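KDGF (Halomonas sp., PDB 5FQ0) is a small metal-binding cupin that, as in other KdgF proteins, probably converts unsaturated uronates released from pectin or alginate to their linear ketonized form. Local coordinates at residues Q15-E18 against P19-R23. Sequence-based numbering, arbitrary orientation.
Sequences QDVE and PGIQR
A beta hairpin at the edge of the cupin's six-stranded antiparallel sheet brings strand 15-18 against the start of strand 21-29, joined by a type II turn from Glu18 to Ile21. Pro19 and Gly20 fill the two central positions of that turn, the glycine taking the positive phi, and Ile21 N closes it on Glu18 O at 2.9 Å. Gln15 and Arg23 form a hydrogen-bonded pair, each amide reaching the other's carbonyl. On one face Asp16 and Gln22 run side by side: Gln22 NE2 donates to Asp16 OD1 at 2.8 Å, nearly straight at 169°, meeting the syn side of the carboxylate but 33° out of its plane. Gln22 OE1 accepts from Lys38 on the next strand, which fixes the amide's rotation from both ends. A leucine in place of Gln22 would probably leave Asp16 OD1 and Lys38 NZ without the amide that joins them, and the aspartate carboxylate freer to turn. Past the Asp16-Gln22 pair the register shifts by one in a classic beta bulge, Val17 and Glu18 both facing Ile21: Ile21 O takes a firm bond from Val17 N at 2.8 Å and a weak one from Glu18 N. The bulge brings Val17 onto the face of Arg23 and Ile21, where its CB lies 3.8 Å from Ile21 CG2. With CG1 anti to the backbone N (chi1 176°), Val17 turns CG2 toward Arg23 and lays this methyl over one face of the guanidinium, 3.8 Å from NH1. The two side chains cross at about a right angle, and Val17 CG2 lies 3.7 Å from Arg23 CG. Arg23 NH1 also makes a weak hydrogen bond to a citrate anion, probably from the crystallisation liquor. Glu18 and Ile21 point the same way, with Ile21 CD1 packed 3.9 Å from Glu18 CD.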
loop_
_atom_site.group_PDB
_atom_site.type_symbol
_atom_site.label_atom_id
_atom_site.label_comp_id
_atom_site.label_asym_id
_atom_site.label_seq_id
_atom_site.Cartn_x
_atom_site.Cartn_y
_atom_site.Cartn_z
ATOM N N GLN B 15 -12.530 -0.913 12.804
ATOM C CA GLN B 15 -13.466 -2.034 12.863
ATOM C C GLN B 15 -12.736 -3.187 13.535
ATOM O O GLN B 15 -11.600 -3.474 13.175
ATOM C CB GLN B 15 -13.890 -2.481 11.442
ATOM C CG GLN B 15 -14.571 -1.411 10.588
ATOM C CD GLN B 15 -15.823 -0.853 11.255
ATOM O OE1 GLN B 15 -16.628 -1.602 11.814
ATOM N NE2 GLN B 15 -15.964 0.475 11.249
ATOM N N ASP B 16 -13.380 -3.860 14.480
ATOM C CA ASP B 16 -12.762 -5.016 15.138
ATOM C C ASP B 16 -12.628 -6.197 14.190
ATOM O O ASP B 16 -13.544 -6.504 13.460
ATOM C CB ASP B 16 -13.579 -5.425 16.341
ATOM C CG ASP B 16 -13.501 -4.410 17.435
ATOM O OD1 ASP B 16 -12.400 -3.888 17.663
ATOM O OD2 ASP B 16 -14.530 -4.100 18.042
ATOM N N VAL B 17 -11.465 -6.824 14.167
ATOM C CA VAL B 17 -11.265 -8.000 13.356
ATOM C C VAL B 17 -11.336 -9.170 14.317
ATOM O O VAL B 17 -12.239 -10.001 14.197
ATOM C CB VAL B 17 -9.911 -7.972 12.630
ATOM C CG1 VAL B 17 -9.684 -9.278 11.863
ATOM C CG2 VAL B 17 -9.820 -6.748 11.718
ATOM N N GLU B 18 -10.383 -9.224 15.257
ATOM C CA GLU B 18 -10.386 -10.180 16.375
ATOM C C GLU B 18 -9.688 -9.520 17.574
ATOM O O GLU B 18 -9.256 -8.373 17.459
ATOM C CB GLU B 18 -9.703 -11.486 15.988
ATOM C CG GLU B 18 -8.542 -11.311 15.045
ATOM C CD GLU B 18 -7.680 -12.544 14.946
ATOM O OE1 GLU B 18 -7.285 -13.073 16.001
ATOM O OE2 GLU B 18 -7.378 -12.985 13.824
ATOM N N PRO B 19 -9.608 -10.204 18.743
ATOM C CA PRO B 19 -8.895 -9.541 19.843
ATOM C C PRO B 19 -7.448 -9.158 19.480
ATOM O O PRO B 19 -6.711 -9.945 18.859
ATOM C CB PRO B 19 -8.969 -10.579 20.958
ATOM C CG PRO B 19 -10.343 -11.157 20.749
ATOM C CD PRO B 19 -10.454 -11.307 19.250
ATOM N N GLY B 20 -7.109 -7.905 19.784
ATOM C CA GLY B 20 -5.796 -7.310 19.445
ATOM C C GLY B 20 -5.654 -6.789 18.026
ATOM O O GLY B 20 -4.592 -6.268 17.663
ATOM N N ILE B 21 -6.701 -6.948 17.205
ATOM C CA ILE B 21 -6.629 -6.557 15.784
ATOM C C ILE B 21 -7.853 -5.751 15.314
ATOM O O ILE B 21 -8.981 -6.215 15.415
ATOM C CB ILE B 21 -6.411 -7.786 14.857
ATOM C CG1 ILE B 21 -5.168 -8.579 15.274
ATOM C CG2 ILE B 21 -6.276 -7.373 13.392
ATOM C CD1 ILE B 21 -4.978 -9.843 14.446
ATOM N N GLN B 22 -7.599 -4.565 14.769
ATOM C CA GLN B 22 -8.625 -3.719 14.140
ATOM C C GLN B 22 -8.213 -3.326 12.722
ATOM O O GLN B 22 -7.013 -3.384 12.367
ATOM C CB GLN B 22 -8.819 -2.450 14.954
ATOM C CG GLN B 22 -9.320 -2.716 16.368
ATOM C CD GLN B 22 -9.771 -1.439 17.033
ATOM O OE1 GLN B 22 -9.045 -0.453 17.062
ATOM N NE2 GLN B 22 -10.989 -1.434 17.509
ATOM N N ARG B 23 -9.180 -2.888 11.914
ATOM C CA ARG B 23 -8.850 -2.465 10.562
ATOM C C ARG B 23 -9.757 -1.406 10.016
ATOM O O ARG B 23 -10.824 -1.162 10.550
ATOM C CB ARG B 23 -8.844 -3.649 9.589
ATOM C CG ARG B 23 -10.205 -4.153 9.166
ATOM C CD ARG B 23 -9.984 -5.285 8.166
ATOM N NE ARG B 23 -11.231 -6.002 7.995
ATOM C CZ ARG B 23 -11.376 -7.315 8.056
ATOM N NH1 ARG B 23 -10.336 -8.117 8.216
ATOM N NH2 ARG B 23 -12.581 -7.820 7.912
#